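Local coordinates for capsular polysaccharide export system protein KpsC (Thermosulfurimonas dismutans, PDB 6MGB) that probably adds Kdo residues through a beta-2,4 linkage to the growing glycolipid anchor of bacterial capsular polysaccharide, at residues R16-L19 against H24-V27; V96-D101 against L298-Y303; L130-D135 against D316-L321. All blocks are in the same frame, centred on the assembly; numbering follows the deposited sequence.

Overall arrangement
The fold is GT-B-like, with a mixed sheet and a parallel sheet, and the nucleotide bound by residues of the parallel half. Contact 1 comes first along the chain, between two short helices on the way from strand 11-13 to edge strand 33-35. Contacts 2 and 3 interlock: the chain passes through 96-101, 130-135, 298-303 and 316-321 in that order, leaving the mixed sheet for the parallel one and returning. Their centres lie about 19 Å apart, and Tyr303 packs on Val317 between them. Both lie near the CMP, the side chains of Tyr99 and Ile133 about 6 and 10 Å from it. Contact 1, about 17 Å from contact 2 and 25 Å from contact 3 between centres, is remote from that site.

Contact 1: residues R16-L19 against H24-V27; sequences RQIL and HLEV
Ile18 and Leu19, side by side on the short helix 17-21, both lean on Leu25, the first residue of helix 25-29. Just ahead of them, Arg16 sends its guanidinium to Tyr35 in a cation-pi contact, and the backbone N of Gln17 is hydrogen-bonded to Ser15 OG. Ile18 then does its touching with the gamma methyl alone. That methyl lies opposite the backbone N, while CG1, with chi1 at -55°, swings to the N side and takes CD1 away from Leu25. CG2 enters the fork of the leucine, 3.7 Å from Leu25 CD2 and 3.8 Å from Leu25 CD1, so the two methyls straddle it. Leu19 comes next and works lower down the same partner: its CD1 lies 4.0 Å from Leu25 CB, against the root of the side chain. Here the main chains also come nearest, with Leu19 CA and Leu25 CA 6.0 Å apart. One leucine is thus gripped at its base and at its branched end by consecutive residues, entirely by van der Waals contact. Ile18 and Leu25 are buried, whereas Leu19 closes the pair on the solvent side. His24 occupies the N-cap of the second helix. Both helices belong to the connection of a beta-alpha-beta unit, running from strand 11-13 to the adjacent parallel strand 33-35, and Glu26 OE2 fastens the second helix to that edge strand by accepting a hydrogen bond from the backbone N of Val33.

Contact 2: residues V96-D101 against L298-Y303; sequences VGIYYD and LLYPRY
Tyr99 and Tyr300 mark the nearest backbone approach, yet their CA atoms stay 9.4 Å apart, so a side chain has to bridge the gap. On one side the chain makes a type I turn from Ile98 to Asp101, closed by the bond from Asp101 N to Ile98 O at 2.9 Å; on the other, Tyr300 sits at the joint between helix 289-299 and strand 302-305. Its CG stands opposite the backbone N (chi1 -178°), which carries the ring across to the turn. The phenol end lands against the root of Tyr99: Tyr300 OH is 3.6 Å from Tyr99 CB and lies at the edge of that ring, near its plane, while Tyr300 CE2 is 3.8 Å from the same CB. The two side chains cross at about a right angle. Ile98 CD1 flanks Tyr300 OH at 3.7 Å. The polar partner of this hydroxyl is Asp94 OD2, to which it hydrogen-bonds, and Asp94 OD1 accepts hydrogen bonds from the backbone N of both Val96 and Gly97. A single carboxylate therefore joins the loop to the returning chain, and the tyrosine it holds packs on Tyr99, whose side chain lies about 6 Å from the bound CMP, near the site without being one of its known ligands.

Contact 3: residues L130-D135 against D316-L321; sequences LKLIRD and DVINHL
Ile318 of helix 314-322 packs against Leu132 and Ile133 of helix 120-135. Its CB is directed at the facing helix, and from there the two branches part company. CG2, opposite the backbone N, goes to Leu132 and touches it at both its root and one end methyl, 4.1 Å from Leu132 CB and 4.2 Å from Leu132 CD1, the two side chains crossing at a slant. CG1 takes the other way, beside the backbone N (chi1 -69°), and serves as the arm for CD1. That tip methyl, Ile318 CD1, reaches Ile133 CG1 at 4.1 Å, the two isoleucine side chains crossing at about a right angle. The backbones are nearest at this level, with Ile133 CA and Ile318 CA 7.5 Å apart. Helix 120-135 leads from the mixed sheet toward the parallel one, and helix 314-322 follows the chain's return to the mixed sheet, consistent with the C-terminal crossing back seen in GT-B enzymes. Ile133 and Leu130 both also touch Phe293 of the returning helix 289-299 and Met255 of helix 248-255, which carries the CMP-binding Gln248 and Glu252. Farther round helix 120-135, Lys131 NZ forms a salt bridge with Asp135 OD2 one turn on, at 2.9 Å and through the syn lone pair.

Contact 1: residues R16-L19 against H24-V27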
ATOM      1  N   ARG A  16      19.144  10.869  -7.674  1.00 46.97           N
ATOM      2  CA  ARG A  16      18.633  12.190  -7.335  1.00 47.09           C
ATOM      3  C   ARG A  16      17.122  12.287  -7.487  1.00 42.58           C
ATOM      4  O   ARG A  16      16.539  13.298  -7.079  1.00 43.91           O
ATOM      5  CB  ARG A  16      19.300  13.254  -8.207  1.00 49.72           C
ATOM      6  CG  ARG A  16      20.807  13.346  -8.043  1.00 61.06           C
ATOM      7  CD  ARG A  16      21.353  14.585  -8.727  1.00 66.06           C
ATOM      8  NE  ARG A  16      22.797  14.721  -8.562  1.00 71.95           N
ATOM      9  CZ  ARG A  16      23.389  15.153  -7.453  1.00 61.10           C
ATOM     10  NH1 ARG A  16      22.666  15.481  -6.390  1.00 63.79           N
ATOM     11  NH2 ARG A  16      24.710  15.248  -7.401  1.00 68.34           N
ATOM     12  N   GLN A  17      16.477  11.265  -8.055  1.00 45.73           N
ATOM     13  CA  GLN A  17      15.037  11.338  -8.253  0.53 46.80           C
ATOM     14  C   GLN A  17      14.267  11.260  -6.941  1.00 43.76           C
ATOM     15  O   GLN A  17      13.138  11.758  -6.874  1.00 42.15           O
ATOM     16  CB  GLN A  17      14.583  10.227  -9.203  0.53 48.05           C
ATOM     17  CG  GLN A  17      15.134  10.368 -10.618  0.53 52.38           C
ATOM     18  CD  GLN A  17      14.808  11.711 -11.246  0.53 45.49           C
ATOM     19  OE1 GLN A  17      15.703  12.449 -11.659  0.53 45.27           O
ATOM     20  NE2 GLN A  17      13.523  12.034 -11.322  0.53 51.60           N
ATOM     21  N   ILE A  18      14.847  10.668  -5.894  1.00 44.70           N
ATOM     22  CA  ILE A  18      14.142  10.588  -4.616  1.00 45.44           C
ATOM     23  C   ILE A  18      13.901  11.986  -4.061  1.00 40.06           C
ATOM     24  O   ILE A  18      12.764  12.365  -3.752  1.00 37.32           O
ATOM     25  CB  ILE A  18      14.923   9.715  -3.615  1.00 40.21           C
ATOM     26  CG1 ILE A  18      15.199   8.330  -4.210  1.00 43.66           C
ATOM     27  CG2 ILE A  18      14.139   9.594  -2.309  1.00 44.42           C
ATOM     28  CD1 ILE A  18      15.946   7.384  -3.280  1.00 42.04           C
ATOM     29  N   LEU A  19      14.969  12.777  -3.929  1.00 41.63           N
ATOM     30  CA  LEU A  19      14.822  14.123  -3.386  1.00 43.90           C
ATOM     31  C   LEU A  19      14.005  15.010  -4.313  1.00 48.66           C
ATOM     32  O   LEU A  19      13.352  15.953  -3.850  1.00 47.35           O
ATOM     33  CB  LEU A  19      16.200  14.738  -3.135  1.00 45.21           C
ATOM     34  CG  LEU A  19      16.239  16.090  -2.417  1.00 53.69           C
ATOM     35  CD1 LEU A  19      15.482  16.048  -1.095  1.00 46.92           C
ATOM     36  CD2 LEU A  19      17.681  16.512  -2.183  1.00 50.25           C
ATOM     37  N   HIS A  24      10.694  17.034   0.989  1.00 42.14           N
ATOM     38  CA  HIS A  24      10.809  16.890   2.435  1.00 43.68           C
ATOM     39  C   HIS A  24      11.433  15.559   2.847  1.00 40.74           C
ATOM     40  O   HIS A  24      11.200  15.098   3.972  1.00 39.14           O
ATOM     41  CB  HIS A  24       9.432  17.042   3.088  1.00 48.19           C
ATOM     42  CG  HIS A  24       8.918  18.449   3.100  1.00 60.94           C
ATOM     43  ND1 HIS A  24       7.586  18.752   3.279  1.00 59.42           N
ATOM     44  CD2 HIS A  24       9.558  19.634   2.962  1.00 56.72           C
ATOM     45  CE1 HIS A  24       7.425  20.062   3.248  1.00 61.88           C
ATOM     46  NE2 HIS A  24       8.607  20.621   3.057  1.00 60.24           N
ATOM     47  N   LEU A  25      12.223  14.941   1.967  1.00 36.03           N
ATOM     48  CA  LEU A  25      12.789  13.626   2.253  1.00 34.68           C
ATOM     49  C   LEU A  25      13.503  13.607   3.600  1.00 35.62           C
ATOM     50  O   LEU A  25      13.272  12.718   4.426  1.00 32.37           O
ATOM     51  CB  LEU A  25      13.744  13.222   1.130  1.00 32.88           C
ATOM     52  CG  LEU A  25      14.536  11.930   1.343  1.00 35.92           C
ATOM     53  CD1 LEU A  25      13.612  10.722   1.327  1.00 34.06           C
ATOM     54  CD2 LEU A  25      15.623  11.799   0.290  1.00 43.55           C
ATOM     55  N   GLU A  26      14.381  14.584   3.837  1.00 35.84           N
ATOM     56  CA  GLU A  26      15.171  14.573   5.065  1.00 36.98           C
ATOM     57  C   GLU A  26      14.297  14.727   6.300  1.00 38.87           C
ATOM     58  O   GLU A  26      14.661  14.246   7.380  1.00 34.55           O
ATOM     59  CB  GLU A  26      16.226  15.676   5.026  1.00 51.24           C
ATOM     60  CG  GLU A  26      17.319  15.429   4.007  1.00 51.52           C
ATOM     61  CD  GLU A  26      18.489  16.379   4.178  1.00 58.71           C
ATOM     62  OE1 GLU A  26      18.344  17.355   4.938  1.00 63.52           O
ATOM     63  OE2 GLU A  26      19.558  16.133   3.582  1.00 54.66           O
ATOM     64  N   VAL A  27      13.153  15.401   6.172  1.00 35.51           N
ATOM     65  CA  VAL A  27      12.222  15.484   7.291  1.00 35.55           C
ATOM     66  C   VAL A  27      11.636  14.110   7.590  1.00 26.41           C
ATOM     67  O   VAL A  27      11.538  13.701   8.752  1.00 32.36           O
ATOM     68  CB  VAL A  27      11.123  16.523   6.995  1.00 39.55           C
ATOM     69  CG1 VAL A  27      10.094  16.557   8.119  1.00 43.55           C
ATOM     70  CG2 VAL A  27      11.735  17.904   6.795  1.00 37.22           C
TER

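Contact 2: residues V96-D101 against L298-Y303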
ATOM      1  N   VAL A  96      14.132  -3.075   7.557  1.00 28.35           N
ATOM      2  CA  VAL A  96      14.171  -4.529   7.668  1.00 24.03           C
ATOM      3  C   VAL A  96      13.962  -5.136   6.287  1.00 27.30           C
ATOM      4  O   VAL A  96      14.806  -5.888   5.787  1.00 27.61           O
ATOM      5  CB  VAL A  96      13.108  -5.031   8.663  1.00 26.05           C
ATOM      6  CG1 VAL A  96      13.026  -6.550   8.662  1.00 26.07           C
ATOM      7  CG2 VAL A  96      13.415  -4.514  10.063  1.00 28.10           C
ATOM      8  N   GLY A  97      12.826  -4.820   5.673  1.00 21.56           N
ATOM      9  CA  GLY A  97      12.512  -5.265   4.331  1.00 31.49           C
ATOM     10  C   GLY A  97      11.605  -4.258   3.658  1.00 33.91           C
ATOM     11  O   GLY A  97      11.937  -3.070   3.601  1.00 22.46           O
ATOM     12  N   ILE A  98      10.460  -4.707   3.146  1.00 22.43           N
ATOM     13  CA  ILE A  98       9.421  -3.793   2.687  1.00 21.40           C
ATOM     14  C   ILE A  98       8.088  -4.526   2.732  1.00 22.68           C
ATOM     15  O   ILE A  98       8.021  -5.744   2.550  1.00 22.37           O
ATOM     16  CB  ILE A  98       9.725  -3.228   1.278  1.00 22.14           C
ATOM     17  CG1 ILE A  98       8.820  -2.030   0.968  1.00 25.74           C
ATOM     18  CG2 ILE A  98       9.572  -4.305   0.207  1.00 28.91           C
ATOM     19  CD1 ILE A  98       8.970  -0.860   1.938  1.00 25.67           C
ATOM     20  N   TYR A  99       7.017  -3.764   2.972  1.00 24.37           N
ATOM     21  CA  TYR A  99       5.754  -4.367   3.390  1.00 21.33           C
ATOM     22  C   TYR A  99       5.218  -5.353   2.358  1.00 23.07           C
ATOM     23  O   TYR A  99       4.621  -6.371   2.726  1.00 21.73           O
ATOM     24  CB  TYR A  99       4.716  -3.279   3.671  1.00 25.81           C
ATOM     25  CG  TYR A  99       4.350  -2.427   2.473  1.00 27.44           C
ATOM     26  CD1 TYR A  99       5.044  -1.260   2.190  1.00 23.86           C
ATOM     27  CD2 TYR A  99       3.303  -2.784   1.631  1.00 25.78           C
ATOM     28  CE1 TYR A  99       4.713  -0.476   1.099  1.00 23.85           C
ATOM     29  CE2 TYR A  99       2.963  -2.007   0.539  1.00 23.83           C
ATOM     30  CZ  TYR A  99       3.672  -0.854   0.278  1.00 29.19           C
ATOM     31  OH  TYR A  99       3.338  -0.078  -0.808  1.00 27.63           O
ATOM     32  N   TYR A 100       5.397  -5.070   1.069  1.00 23.91           N
ATOM     33  CA  TYR A 100       4.818  -5.928   0.042  1.00 22.62           C
ATOM     34  C   TYR A 100       5.703  -7.116  -0.310  1.00 22.90           C
ATOM     35  O   TYR A 100       5.292  -7.951  -1.121  1.00 28.99           O
ATOM     36  CB  TYR A 100       4.500  -5.123  -1.228  1.00 22.96           C
ATOM     37  CG  TYR A 100       5.662  -4.373  -1.844  1.00 21.39           C
ATOM     38  CD1 TYR A 100       6.582  -5.019  -2.658  1.00 25.15           C
ATOM     39  CD2 TYR A 100       5.821  -3.010  -1.632  1.00 26.70           C
ATOM     40  CE1 TYR A 100       7.636  -4.332  -3.229  1.00 23.75           C
ATOM     41  CE2 TYR A 100       6.871  -2.315  -2.199  1.00 27.10           C
ATOM     42  CZ  TYR A 100       7.775  -2.980  -2.997  1.00 27.04           C
ATOM     43  OH  TYR A 100       8.823  -2.292  -3.567  1.00 28.47           O
ATOM     44  N   ASP A 101       6.888  -7.225   0.284  1.00 23.12           N
ATOM     45  CA  ASP A 101       7.796  -8.339   0.011  1.00 19.93           C
ATOM     46  C   ASP A 101       7.545  -9.437   1.039  1.00 22.52           C
ATOM     47  O   ASP A 101       8.048  -9.382   2.164  1.00 22.80           O
ATOM     48  CB  ASP A 101       9.247  -7.870   0.036  1.00 25.10           C
ATOM     49  CG  ASP A 101      10.228  -8.995  -0.237  1.00 38.50           C
ATOM     50  OD1 ASP A 101       9.786 -10.146  -0.429  1.00 28.77           O
ATOM     51  OD2 ASP A 101      11.446  -8.728  -0.257  1.00 29.91           O
ATOM     52  N   LEU A 298      -0.966   3.624  11.413  1.00 26.23           N
ATOM     53  CA  LEU A 298      -0.542   4.582  12.430  1.00 23.92           C
ATOM     54  C   LEU A 298       0.953   4.493  12.736  1.00 29.19           C
ATOM     55  O   LEU A 298       1.646   5.516  12.745  1.00 31.22           O
ATOM     56  CB  LEU A 298      -1.354   4.386  13.715  1.00 26.02           C
ATOM     57  CG  LEU A 298      -2.632   5.221  13.826  1.00 29.17           C
ATOM     58  CD1 LEU A 298      -3.704   4.712  12.875  1.00 30.11           C
ATOM     59  CD2 LEU A 298      -3.143   5.232  15.259  1.00 30.58           C
ATOM     60  N   LEU A 299       1.466   3.288  12.984  1.00 23.51           N
ATOM     61  CA  LEU A 299       2.846   3.124  13.434  1.00 26.19           C
ATOM     62  C   LEU A 299       3.849   3.043  12.288  1.00 25.08           C
ATOM     63  O   LEU A 299       4.939   3.619  12.377  1.00 22.48           O
ATOM     64  CB  LEU A 299       2.971   1.861  14.288  1.00 24.32           C
ATOM     65  CG  LEU A 299       2.065   1.751  15.516  1.00 37.93           C
ATOM     66  CD1 LEU A 299       2.447   0.527  16.335  1.00 34.11           C
ATOM     67  CD2 LEU A 299       2.124   3.010  16.370  1.00 43.99           C
ATOM     68  N   TYR A 300       3.504   2.325  11.214  1.00 23.50           N
ATOM     69  CA  TYR A 300       4.500   1.984  10.201  1.00 21.32           C
ATOM     70  C   TYR A 300       4.910   3.192   9.367  1.00 37.92           C
ATOM     71  O   TYR A 300       6.120   3.441   9.235  1.00 24.13           O
ATOM     72  CB  TYR A 300       3.963   0.828   9.349  1.00 25.86           C
ATOM     73  CG  TYR A 300       4.863   0.283   8.262  1.00 19.79           C
ATOM     74  CD1 TYR A 300       6.139  -0.196   8.539  1.00 22.70           C
ATOM     75  CD2 TYR A 300       4.400   0.192   6.952  1.00 26.40           C
ATOM     76  CE1 TYR A 300       6.939  -0.715   7.532  1.00 22.69           C
ATOM     77  CE2 TYR A 300       5.187  -0.322   5.947  1.00 24.13           C
ATOM     78  CZ  TYR A 300       6.454  -0.775   6.239  1.00 22.53           C
ATOM     79  OH  TYR A 300       7.233  -1.294   5.228  1.00 22.31           O
ATOM     80  N   PRO A 301       3.997   3.981   8.805  1.00 24.95           N
ATOM     81  CA  PRO A 301       4.418   5.116   7.977  1.00 24.56           C
ATOM     82  C   PRO A 301       4.887   6.293   8.818  1.00 26.26           C
ATOM     83  O   PRO A 301       4.564   6.423  10.000  1.00 28.79           O
ATOM     84  CB  PRO A 301       3.147   5.481   7.196  1.00 24.66           C
ATOM     85  CG  PRO A 301       2.135   4.400   7.517  1.00 24.64           C
ATOM     86  CD  PRO A 301       2.532   3.885   8.855  1.00 26.31           C
ATOM     87  N   ARG A 302       5.662   7.163   8.174  1.00 30.25           N
ATOM     88  CA  ARG A 302       6.101   8.419   8.773  1.00 29.72           C
ATOM     89  C   ARG A 302       5.302   9.558   8.156  1.00 28.59           C
ATOM     90  O   ARG A 302       5.347   9.767   6.938  1.00 25.20           O
ATOM     91  CB  ARG A 302       7.598   8.635   8.564  1.00 32.25           C
ATOM     92  CG  ARG A 302       8.442   7.469   9.034  1.00 33.85           C
ATOM     93  CD  ARG A 302       9.915   7.815   9.068  1.00 43.20           C
ATOM     94  NE  ARG A 302      10.711   6.696   9.561  1.00 34.70           N
ATOM     95  CZ  ARG A 302      12.019   6.746   9.787  1.00 45.80           C
ATOM     96  NH1 ARG A 302      12.693   7.868   9.568  1.00 37.64           N
ATOM     97  NH2 ARG A 302      12.653   5.672  10.236  1.00 38.90           N
ATOM     98  N   TYR A 303       4.576  10.289   8.993  1.00 27.51           N
ATOM     99  CA  TYR A 303       3.710  11.365   8.541  1.00 21.92           C
ATOM    100  C   TYR A 303       4.350  12.722   8.792  1.00 27.86           C
ATOM    101  O   TYR A 303       5.054  12.925   9.785  1.00 29.04           O
ATOM    102  CB  TYR A 303       2.356  11.311   9.257  1.00 29.00           C
ATOM    103  CG  TYR A 303       1.514  10.114   8.890  1.00 26.80           C
ATOM    104  CD1 TYR A 303       0.639  10.168   7.816  1.00 30.89           C
ATOM    105  CD2 TYR A 303       1.590   8.933   9.616  1.00 26.84           C
ATOM    106  CE1 TYR A 303      -0.132   9.079   7.466  1.00 32.89           C
ATOM    107  CE2 TYR A 303       0.819   7.840   9.279  1.00 25.86           C
ATOM    108  CZ  TYR A 303      -0.040   7.918   8.200  1.00 26.21           C
ATOM    109  OH  TYR A 303      -0.811   6.834   7.855  1.00 23.48           O
TER

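Contact 3: residues L130-D135 against D316-L321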
ATOM      1  N   LEU A 130      -9.610   5.256  12.083  1.00 26.95           N
ATOM      2  CA  LEU A 130     -10.368   4.379  11.197  1.00 30.89           C
ATOM      3  C   LEU A 130     -11.757   4.944  10.924  1.00 33.39           C
ATOM      4  O   LEU A 130     -12.227   4.933   9.780  1.00 32.06           O
ATOM      5  CB  LEU A 130     -10.457   2.979  11.804  1.00 26.78           C
ATOM      6  CG  LEU A 130     -11.215   1.917  11.005  1.00 32.27           C
ATOM      7  CD1 LEU A 130     -10.590   1.700   9.631  1.00 36.12           C
ATOM      8  CD2 LEU A 130     -11.252   0.613  11.787  1.00 36.26           C
ATOM      9  N   LYS A 131     -12.429   5.452  11.959  1.00 29.03           N
ATOM     10  CA  LYS A 131     -13.754   6.028  11.758  1.00 32.67           C
ATOM     11  C   LYS A 131     -13.693   7.233  10.826  1.00 28.14           C
ATOM     12  O   LYS A 131     -14.536   7.378   9.934  1.00 33.75           O
ATOM     13  CB  LYS A 131     -14.371   6.422  13.102  1.00 37.64           C
ATOM     14  CG  LYS A 131     -15.722   7.108  12.971  1.00 49.97           C
ATOM     15  CD  LYS A 131     -16.348   7.406  14.322  1.00 49.57           C
ATOM     16  CE  LYS A 131     -17.565   8.309  14.170  1.00 58.39           C
ATOM     17  NZ  LYS A 131     -18.545   7.777  13.181  1.00 58.77           N
ATOM     18  N   LEU A 132     -12.705   8.110  11.019  1.00 31.42           N
ATOM     19  CA  LEU A 132     -12.580   9.282  10.158  1.00 34.07           C
ATOM     20  C   LEU A 132     -12.350   8.877   8.706  1.00 31.15           C
ATOM     21  O   LEU A 132     -12.941   9.459   7.789  1.00 30.00           O
ATOM     22  CB  LEU A 132     -11.443  10.177  10.654  1.00 31.04           C
ATOM     23  CG  LEU A 132     -11.727  11.004  11.912  1.00 38.53           C
ATOM     24  CD1 LEU A 132     -10.437  11.567  12.485  1.00 33.51           C
ATOM     25  CD2 LEU A 132     -12.706  12.133  11.612  1.00 39.74           C
ATOM     26  N   ILE A 133     -11.495   7.878   8.478  1.00 31.15           N
ATOM     27  CA  ILE A 133     -11.212   7.435   7.115  1.00 29.88           C
ATOM     28  C   ILE A 133     -12.464   6.852   6.472  1.00 32.02           C
ATOM     29  O   ILE A 133     -12.751   7.105   5.296  1.00 28.49           O
ATOM     30  CB  ILE A 133     -10.047   6.428   7.118  1.00 22.08           C
ATOM     31  CG1 ILE A 133      -8.736   7.153   7.437  1.00 26.32           C
ATOM     32  CG2 ILE A 133      -9.944   5.705   5.779  1.00 27.92           C
ATOM     33  CD1 ILE A 133      -7.572   6.232   7.741  1.00 31.58           C
ATOM     34  N   ARG A 134     -13.223   6.058   7.227  1.00 30.76           N
ATOM     35  CA  ARG A 134     -14.464   5.493   6.703  0.54 38.13           C
ATOM     36  C   ARG A 134     -15.485   6.586   6.414  1.00 41.85           C
ATOM     37  O   ARG A 134     -16.087   6.626   5.335  1.00 34.05           O
ATOM     38  CB  ARG A 134     -15.040   4.485   7.700  0.54 38.74           C
ATOM     39  CG  ARG A 134     -14.244   3.200   7.845  0.54 39.06           C
ATOM     40  CD  ARG A 134     -14.718   2.408   9.055  0.54 43.94           C
ATOM     41  NE  ARG A 134     -14.181   1.051   9.082  0.54 33.76           N
ATOM     42  CZ  ARG A 134     -14.343   0.202  10.092  0.54 36.59           C
ATOM     43  NH1 ARG A 134     -13.821  -1.016  10.026  0.54 30.67           N
ATOM     44  NH2 ARG A 134     -15.021   0.567  11.173  0.54 47.06           N
ATOM     45  N   ASP A 135     -15.694   7.484   7.378  1.00 32.91           N
ATOM     46  CA  ASP A 135     -16.728   8.505   7.232  1.00 40.52           C
ATOM     47  C   ASP A 135     -16.437   9.442   6.067  1.00 37.50           C
ATOM     48  O   ASP A 135     -17.350   9.809   5.316  1.00 41.43           O
ATOM     49  CB  ASP A 135     -16.866   9.297   8.532  1.00 35.76           C
ATOM     50  CG  ASP A 135     -17.514   8.489   9.642  1.00 45.99           C
ATOM     51  OD1 ASP A 135     -17.957   7.353   9.371  1.00 55.23           O
ATOM     52  OD2 ASP A 135     -17.580   8.991  10.784  1.00 46.65           O
ATOM     53  N   ASP A 316      -2.859  14.563  11.328  1.00 29.26           N
ATOM     54  CA  ASP A 316      -2.503  15.767  10.584  1.00 30.51           C
ATOM     55  C   ASP A 316      -2.824  15.606   9.104  1.00 30.37           C
ATOM     56  O   ASP A 316      -3.321  16.538   8.461  1.00 33.69           O
ATOM     57  CB  ASP A 316      -1.022  16.088  10.775  1.00 29.01           C
ATOM     58  CG  ASP A 316      -0.667  16.367  12.221  1.00 29.89           C
ATOM     59  OD1 ASP A 316      -1.476  17.016  12.918  1.00 31.82           O
ATOM     60  OD2 ASP A 316       0.419  15.936  12.657  1.00 29.64           O
ATOM     61  N   VAL A 317      -2.548  14.426   8.546  1.00 29.41           N
ATOM     62  CA  VAL A 317      -2.822  14.192   7.133  1.00 29.59           C
ATOM     63  C   VAL A 317      -4.318  14.033   6.896  1.00 35.06           C
ATOM     64  O   VAL A 317      -4.858  14.534   5.902  1.00 42.16           O
ATOM     65  CB  VAL A 317      -2.022  12.971   6.638  1.00 28.88           C
ATOM     66  CG1 VAL A 317      -2.543  12.473   5.296  1.00 31.84           C
ATOM     67  CG2 VAL A 317      -0.546  13.331   6.527  1.00 28.82           C
ATOM     68  N   ILE A 318      -5.016  13.337   7.799  1.00 25.06           N
ATOM     69  CA  ILE A 318      -6.464  13.201   7.664  1.00 33.14           C
ATOM     70  C   ILE A 318      -7.116  14.577   7.609  1.00 39.19           C
ATOM     71  O   ILE A 318      -7.876  14.886   6.685  1.00 41.24           O
ATOM     72  CB  ILE A 318      -7.036  12.346   8.810  1.00 33.91           C
ATOM     73  CG1 ILE A 318      -6.576  10.893   8.663  1.00 28.88           C
ATOM     74  CG2 ILE A 318      -8.565  12.414   8.822  1.00 39.24           C
ATOM     75  CD1 ILE A 318      -6.996   9.981   9.800  1.00 31.36           C
ATOM     76  N   ASN A 319      -6.822  15.426   8.597  1.00 36.07           N
ATOM     77  CA  ASN A 319      -7.394  16.769   8.605  1.00 39.21           C
ATOM     78  C   ASN A 319      -7.062  17.526   7.327  1.00 44.01           C
ATOM     79  O   ASN A 319      -7.876  18.324   6.850  1.00 38.58           O
ATOM     80  CB  ASN A 319      -6.900  17.546   9.825  1.00 42.00           C
ATOM     81  CG  ASN A 319      -7.646  17.175  11.094  1.00 59.09           C
ATOM     82  OD1 ASN A 319      -8.766  16.668  11.044  1.00 53.32           O
ATOM     83  ND2 ASN A 319      -7.028  17.435  12.241  1.00 58.61           N
ATOM     84  N   HIS A 320      -5.879  17.290   6.758  1.00 42.15           N
ATOM     85  CA  HIS A 320      -5.523  17.934   5.499  1.00 45.07           C
ATOM     86  C   HIS A 320      -6.337  17.368   4.342  1.00 46.14           C
ATOM     87  O   HIS A 320      -6.776  18.117   3.460  1.00 44.83           O
ATOM     88  CB  HIS A 320      -4.027  17.768   5.233  1.00 40.08           C
ATOM     89  CG  HIS A 320      -3.564  18.407   3.962  1.00 47.57           C
ATOM     90  ND1 HIS A 320      -3.282  17.681   2.824  1.00 48.39           N
ATOM     91  CD2 HIS A 320      -3.333  19.704   3.648  1.00 40.19           C
ATOM     92  CE1 HIS A 320      -2.897  18.504   1.865  1.00 39.11           C
ATOM     93  NE2 HIS A 320      -2.919  19.736   2.339  1.00 46.65           N
ATOM     94  N   LEU A 321      -6.551  16.051   4.326  1.00 44.03           N
ATOM     95  CA  LEU A 321      -7.313  15.439   3.241  1.00 50.08           C
ATOM     96  C   LEU A 321      -8.780  15.843   3.286  1.00 54.46           C
ATOM     97  O   LEU A 321      -9.427  15.927   2.235  1.00 60.11           O
ATOM     98  CB  LEU A 321      -7.183  13.917   3.298  1.00 48.63           C
ATOM     99  CG  LEU A 321      -5.801  13.327   3.002  1.00 53.95           C
ATOM    100  CD1 LEU A 321      -5.827  11.818   3.180  1.00 49.13           C
ATOM    101  CD2 LEU A 321      -5.331  13.687   1.600  1.00 49.96           C
TER